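Local coordinates for protein type III secretion T3S chaperone (Chlamydia trachomatis, PDB 3K29) that is probably a YscO-like component of the type III secretion apparatus, built as a long helical hairpin that may act as a secretion chaperone, at residues 15-20 / 116-121; 37-42 / 96-101. All coordinates share one frame; numbering follows the deposited sequence.

Contact 1 (15-20 / 116-121)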
loop_
_atom_site.group_PDB
_atom_site.type_symbol
_atom_site.label_atom_id
_atom_site.label_comp_id
_atom_site.label_asym_id
_atom_site.label_seq_id
_atom_site.Cartn_x
_atom_site.Cartn_y
_atom_site.Cartn_z
ATOM N N LYS A 15 -4.035 -0.360 -17.838
ATOM C CA LYS A 15 -2.937 -1.256 -17.517
ATOM C C LYS A 15 -1.798 -0.457 -16.875
ATOM O O LYS A 15 -1.273 -0.860 -15.825
ATOM C CB LYS A 15 -2.480 -2.024 -18.754
ATOM C CG LYS A 15 -3.507 -3.081 -19.191
ATOM C CD LYS A 15 -3.161 -3.766 -20.531
ATOM C CE LYS A 15 -4.082 -4.962 -20.717
ATOM N NZ LYS A 15 -3.697 -5.948 -21.773
ATOM N N ASP A 16 -1.456 0.693 -17.467
ATOM C CA ASP A 16 -0.440 1.572 -16.901
ATOM C C ASP A 16 -0.761 2.054 -15.484
ATOM O O ASP A 16 0.146 2.155 -14.657
ATOM C CB ASP A 16 -0.171 2.765 -17.813
ATOM C CG ASP A 16 0.610 2.375 -19.070
ATOM O OD1 ASP A 16 1.109 1.214 -19.154
ATOM O OD2 ASP A 16 0.740 3.234 -19.972
ATOM N N ARG A 17 -2.043 2.324 -15.225
ATOM C CA ARG A 17 -2.494 2.845 -13.946
ATOM C C ARG A 17 -2.382 1.822 -12.844
ATOM O O ARG A 17 -2.104 2.198 -11.691
ATOM C CB ARG A 17 -3.931 3.358 -14.032
ATOM C CG ARG A 17 -4.084 4.556 -14.913
ATOM C CD ARG A 17 -5.387 5.274 -14.600
ATOM N NE ARG A 17 -5.258 6.090 -13.397
ATOM C CZ ARG A 17 -6.281 6.412 -12.606
ATOM N NH1 ARG A 17 -7.502 5.979 -12.886
ATOM N NH2 ARG A 17 -6.093 7.167 -11.539
ATOM N N VAL A 18 -2.652 0.557 -13.185
ATOM C CA VAL A 18 -2.344 -0.589 -12.326
ATOM C C VAL A 18 -0.825 -0.718 -12.038
ATOM O O VAL A 18 -0.427 -0.819 -10.867
ATOM C CB VAL A 18 -2.971 -1.893 -12.857
ATOM C CG1 VAL A 18 -2.457 -3.119 -12.087
ATOM C CG2 VAL A 18 -4.494 -1.788 -12.785
ATOM N N ASP A 19 0.010 -0.673 -13.079
ATOM C CA ASP A 19 1.472 -0.651 -12.878
ATOM C C ASP A 19 1.855 0.422 -11.875
ATOM O O ASP A 19 2.557 0.124 -10.904
ATOM C CB ASP A 19 2.248 -0.434 -14.186
ATOM C CG ASP A 19 2.180 -1.633 -15.104
ATOM O OD1 ASP A 19 1.443 -2.577 -14.750
ATOM O OD2 ASP A 19 2.835 -1.636 -16.184
ATOM N N ARG A 20 1.388 1.648 -12.105
ATOM C CA ARG A 20 1.724 2.792 -11.243
ATOM C C ARG A 20 1.284 2.600 -9.795
ATOM O O ARG A 20 2.028 2.947 -8.885
ATOM C CB ARG A 20 1.215 4.137 -11.806
ATOM C CG ARG A 20 1.847 4.479 -13.162
ATOM C CD ARG A 20 1.834 5.952 -13.511
ATOM N NE ARG A 20 0.487 6.448 -13.701
ATOM C CZ ARG A 20 -0.144 6.529 -14.870
ATOM N NH1 ARG A 20 0.450 6.155 -15.997
ATOM N NH2 ARG A 20 -1.372 7.007 -14.900
ATOM N N THR A 116 -6.646 -1.731 -5.787
ATOM C CA THR A 116 -7.833 -2.552 -6.043
ATOM C C THR A 116 -8.802 -1.852 -6.978
ATOM O O THR A 116 -9.364 -2.496 -7.861
ATOM C CB THR A 116 -8.574 -2.946 -4.758
ATOM O OG1 THR A 116 -7.621 -3.435 -3.815
ATOM C CG2 THR A 116 -9.644 -4.039 -5.038
ATOM N N LYS A 117 -9.003 -0.544 -6.764
ATOM C CA LYS A 117 -9.808 0.284 -7.668
ATOM C C LYS A 117 -9.256 0.281 -9.093
ATOM O O LYS A 117 -10.008 0.119 -10.045
ATOM C CB LYS A 117 -9.948 1.716 -7.139
ATOM C CG LYS A 117 -11.224 1.940 -6.334
ATOM C CD LYS A 117 -11.233 3.270 -5.584
ATOM C CE LYS A 117 -11.522 4.459 -6.526
ATOM N NZ LYS A 117 -11.361 5.788 -5.844
ATOM N N ARG A 118 -7.939 0.426 -9.245
ATOM C CA ARG A 118 -7.332 0.410 -10.582
ATOM C C ARG A 118 -7.561 -0.901 -11.297
ATOM O O ARG A 118 -7.785 -0.921 -12.510
ATOM C CB ARG A 118 -5.833 0.764 -10.551
ATOM C CG ARG A 118 -5.539 2.131 -10.001
ATOM C CD ARG A 118 -6.165 3.296 -10.799
ATOM N NE ARG A 118 -7.538 3.645 -10.382
ATOM C CZ ARG A 118 -7.882 4.245 -9.229
ATOM N NH1 ARG A 118 -6.967 4.593 -8.322
ATOM N NH2 ARG A 118 -9.160 4.501 -8.969
ATOM N N ARG A 119 -7.496 -1.986 -10.545
ATOM C CA ARG A 119 -7.592 -3.318 -11.094
ATOM C C ARG A 119 -9.034 -3.657 -11.501
ATOM O O ARG A 119 -9.255 -4.302 -12.519
ATOM C CB ARG A 119 -7.011 -4.330 -10.096
ATOM C CG ARG A 119 -5.498 -4.159 -9.941
ATOM C CD ARG A 119 -4.755 -5.471 -9.830
ATOM N NE ARG A 119 -4.354 -5.745 -8.458
ATOM C CZ ARG A 119 -3.116 -6.043 -8.052
ATOM N NH1 ARG A 119 -2.109 -6.119 -8.912
ATOM N NH2 ARG A 119 -2.885 -6.271 -6.759
ATOM N N LYS A 120 -9.993 -3.230 -10.667
ATOM C CA LYS A 120 -11.432 -3.288 -10.949
ATOM C C LYS A 120 -11.755 -2.551 -12.258
ATOM O O LYS A 120 -12.371 -3.118 -13.165
ATOM C CB LYS A 120 -12.173 -2.668 -9.769
ATOM C CG LYS A 120 -13.673 -2.779 -9.773
ATOM C CD LYS A 120 -14.177 -2.061 -8.534
ATOM C CE LYS A 120 -15.411 -1.216 -8.850
ATOM N NZ LYS A 120 -16.683 -2.023 -8.941
ATOM N N GLU A 121 -11.296 -1.307 -12.364
ATOM C CA GLU A 121 -11.534 -0.501 -13.567
ATOM C C GLU A 121 -10.899 -1.120 -14.813
ATOM O O GLU A 121 -11.538 -1.205 -15.848
ATOM C CB GLU A 121 -11.009 0.926 -13.407
ATOM C CG GLU A 121 -11.732 1.767 -12.368
ATOM C CD GLU A 121 -10.821 2.758 -11.651
ATOM O OE1 GLU A 121 -9.647 2.981 -12.073
ATOM O OE2 GLU A 121 -11.300 3.319 -10.639
HETATM O O HOH W 1 -8.292 3.233 -14.461
#
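Helical segments 15-20 and 116-121 run antiparallel, their axes 8.8 Å apart at closest approach with a signed crossing angle of -162°, and the backbones come nearest at Val18 and Arg118. Val18 is the apolar wedge: its CG2, anti to the carbonyl carbon, presses against the opposite backbone, 3.4 Å from Arg118 O, and also meets CB of Arg118. Its CG1 meets the CG and CD methylenes of Arg119, whose charged end goes on to a salt bridge with Glu22. Beside this patch the guanidinium of Arg17 stacks nearly parallel to that of Arg118, the planes 17° and the centres 4.3 Å apart, with CD of Arg118 over the middle of the Arg17 group. Such a pairing of like charges is probably eased by Glu121. Arg118, bent at chi2 and chi3, grips this carboxylate side-on: NE reaches Glu121 OE1 at 2.8 Å, nearly straight, and NH2 reaches the syn lone pair of OE2. Arg17 NH1 adds only a long salt bridge to Glu121 OE1, 3.8 Å, supplemented by a water bridging the same two atoms. Arg118 also packs on Ala21 and pairs with Glu114; Glu121 touches Lys14. The contact joins helices 8-66 and 70-160 of the helical hairpin.

Contact 2 (37-42 / 96-101)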
loop_
_atom_site.group_PDB
_atom_site.type_symbol
_atom_site.label_atom_id
_atom_site.label_comp_id
_atom_site.label_asym_id
_atom_site.label_seq_id
_atom_site.Cartn_x
_atom_site.Cartn_y
_atom_site.Cartn_z
ATOM N N GLU A 37 11.252 1.681 11.593
ATOM C CA GLU A 37 12.649 1.707 11.977
ATOM C C GLU A 37 12.967 2.909 12.903
ATOM O O GLU A 37 13.722 2.757 13.871
ATOM C CB GLU A 37 13.511 1.734 10.708
ATOM C CG GLU A 37 14.882 1.096 10.854
ATOM C CD GLU A 37 15.826 1.929 11.716
ATOM O OE1 GLU A 37 15.646 3.172 11.735
ATOM O OE2 GLU A 37 16.739 1.348 12.373
ATOM N N LYS A 38 12.406 4.086 12.615
ATOM C CA LYS A 38 12.599 5.266 13.490
ATOM C C LYS A 38 11.919 5.046 14.808
ATOM O O LYS A 38 12.458 5.454 15.816
ATOM C CB LYS A 38 12.102 6.577 12.870
ATOM C CG LYS A 38 12.868 7.036 11.614
ATOM C CD LYS A 38 12.054 8.040 10.752
ATOM C CE LYS A 38 11.784 9.374 11.484
ATOM N NZ LYS A 38 10.720 10.181 10.804
ATOM N N LEU A 39 10.760 4.379 14.815
ATOM C CA LEU A 39 10.108 4.008 16.079
ATOM C C LEU A 39 10.998 3.110 16.947
ATOM O O LEU A 39 11.080 3.313 18.168
ATOM C CB LEU A 39 8.733 3.347 15.871
ATOM C CG LEU A 39 7.936 2.975 17.141
ATOM C CD1 LEU A 39 7.686 4.181 18.022
ATOM C CD2 LEU A 39 6.586 2.279 16.834
ATOM N N ARG A 40 11.638 2.121 16.322
ATOM C CA ARG A 40 12.559 1.246 17.036
ATOM C C ARG A 40 13.751 2.006 17.626
ATOM O O ARG A 40 14.138 1.742 18.762
ATOM C CB ARG A 40 12.991 0.056 16.164
ATOM C CG ARG A 40 11.910 -1.032 16.046
ATOM C CD ARG A 40 12.428 -2.340 15.361
ATOM N NE ARG A 40 12.941 -2.122 13.999
ATOM C CZ ARG A 40 12.208 -2.094 12.875
ATOM N NH1 ARG A 40 10.892 -2.267 12.902
ATOM N NH2 ARG A 40 12.803 -1.884 11.713
ATOM N N GLU A 41 14.315 2.955 16.879
ATOM C CA GLU A 41 15.375 3.811 17.408
ATOM C C GLU A 41 14.930 4.644 18.616
ATOM O O GLU A 41 15.650 4.702 19.618
ATOM C CB GLU A 41 15.909 4.740 16.340
ATOM C CG GLU A 41 17.061 4.163 15.578
ATOM C CD GLU A 41 17.976 5.227 14.997
ATOM O OE1 GLU A 41 17.607 5.873 13.977
ATOM O OE2 GLU A 41 19.089 5.396 15.553
ATOM N N ARG A 42 13.743 5.268 18.520
ATOM C CA ARG A 42 13.171 6.000 19.661
ATOM C C ARG A 42 12.978 5.113 20.860
ATOM O O ARG A 42 13.289 5.490 21.965
ATOM C CB ARG A 42 11.850 6.681 19.299
ATOM C CG ARG A 42 11.959 7.626 18.094
ATOM C CD ARG A 42 12.521 9.002 18.413
ATOM N NE ARG A 42 13.772 8.997 19.155
ATOM C CZ ARG A 42 14.991 8.848 18.625
ATOM N NH1 ARG A 42 15.128 8.663 17.312
ATOM N NH2 ARG A 42 16.075 8.860 19.431
ATOM N N LYS A 96 5.362 10.653 19.725
ATOM C CA LYS A 96 5.430 11.372 18.438
ATOM C C LYS A 96 5.711 10.412 17.280
ATOM O O LYS A 96 5.028 10.438 16.240
ATOM C CB LYS A 96 6.570 12.388 18.465
ATOM C CG LYS A 96 6.160 13.816 18.745
ATOM C CD LYS A 96 5.282 13.912 19.945
ATOM C CE LYS A 96 4.681 15.317 20.042
ATOM N NZ LYS A 96 4.850 15.772 21.459
ATOM N N GLN A 97 6.731 9.573 17.445
ATOM C CA GLN A 97 7.102 8.692 16.354
ATOM C C GLN A 97 5.984 7.698 16.020
ATOM O O GLN A 97 5.759 7.365 14.848
ATOM C CB GLN A 97 8.448 7.981 16.631
ATOM C CG GLN A 97 9.041 7.187 15.458
ATOM C CD GLN A 97 8.963 7.904 14.127
ATOM O OE1 GLN A 97 9.116 9.133 14.031
ATOM N NE2 GLN A 97 8.754 7.118 13.057
ATOM N N LYS A 98 5.271 7.256 17.044
ATOM C CA LYS A 98 4.074 6.447 16.859
ATOM C C LYS A 98 3.097 7.096 15.930
ATOM O O LYS A 98 2.484 6.400 15.122
ATOM C CB LYS A 98 3.404 6.063 18.191
ATOM C CG LYS A 98 4.257 4.988 18.886
ATOM C CD LYS A 98 3.628 4.296 20.061
ATOM C CE LYS A 98 4.633 3.232 20.470
ATOM N NZ LYS A 98 4.085 2.152 21.342
ATOM N N GLU A 99 2.966 8.414 16.037
ATOM C CA GLU A 99 2.043 9.157 15.195
ATOM C C GLU A 99 2.467 9.128 13.709
ATOM O O GLU A 99 1.628 9.057 12.813
ATOM C CB GLU A 99 1.924 10.611 15.651
ATOM C CG GLU A 99 1.305 10.865 17.008
ATOM C CD GLU A 99 1.205 12.361 17.276
ATOM O OE1 GLU A 99 0.280 13.006 16.767
ATOM O OE2 GLU A 99 2.068 12.918 17.968
ATOM N N ASN A 100 3.772 9.208 13.472
ATOM C CA ASN A 100 4.344 9.013 12.142
ATOM C C ASN A 100 4.087 7.623 11.612
ATOM O O ASN A 100 3.769 7.466 10.417
ATOM C CB ASN A 100 5.847 9.321 12.115
ATOM C CG ASN A 100 6.141 10.775 12.345
ATOM O OD1 ASN A 100 5.334 11.643 12.033
ATOM N ND2 ASN A 100 7.298 11.056 12.903
ATOM N N VAL A 101 4.243 6.614 12.463
ATOM C CA VAL A 101 3.997 5.238 12.036
ATOM C C VAL A 101 2.540 5.043 11.617
ATOM O O VAL A 101 2.261 4.459 10.584
ATOM C CB VAL A 101 4.421 4.187 13.072
ATOM C CG1 VAL A 101 3.845 2.798 12.729
ATOM C CG2 VAL A 101 5.941 4.105 13.128
#
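Lys38 opens the contact by laying its aliphatic chain across the amide of Gln97, the two side chains crossing at about a right angle; its CB sits 3.4 Å from Gln97 NE2. A bend at chi3 (65°) carries the lysine's CE past Gln97 OE1, and the ammonium finds its salt-bridge partner in Glu35. That same carboxylate accepts a hydrogen bond from Gln97 NE2, while Asn100 ND2 donates to Gln97 OE1 at 2.9 Å, approaching from above the carbonyl plane. Both ends of the buried amide are therefore engaged, which fixes its rotation. Leu39 follows as the main apolar element, in backbone register with Gln97. Gln97 CG, anti to its own backbone N (chi1 -171°), rests 3.4 Å from Leu39 N. Here the two antiparallel helices, 166° apart in direction, are consistent with an intramolecular antiparallel coiled coil. Leu39 CB meets Val101 CG2 at 4.0 Å, and Val101 continues onto Leu32 and Gln36 of helix 8-66. Leu39 CD1 instead lies 3.6 Å from CG of the extended Lys98, so that lysine methylenes flank the apolar strip. One turn after Lys38, Arg42 folds at chi2 and chi3 and brings its CG to 3.8 Å from Gln97 CB.

Contacts 1 and 2 fasten the same pair of helices, 8-66 and 70-160, at two levels of one antiparallel hairpin, with centres 31 Å apart and nearest atoms about 19 Å apart. Contact 2 is nested within the chain loop that contact 1 closes, and so lies nearer the turn. Both are surface contacts, as a two-helix structure would lead one to expect, but contact 2 has one buried residue, Gln97, and contact 1 has none. Val18 is the only aliphatic residue in contact 1, whereas contact 2 pairs Leu39 with Val101. Charge dominates contact 1, where Arg118 holds Glu121 firmly and Arg17 only at long range; contact 2 ties a glutamine amide to Asn100 and Glu35, and buries 312 Å² in all against 256 Å².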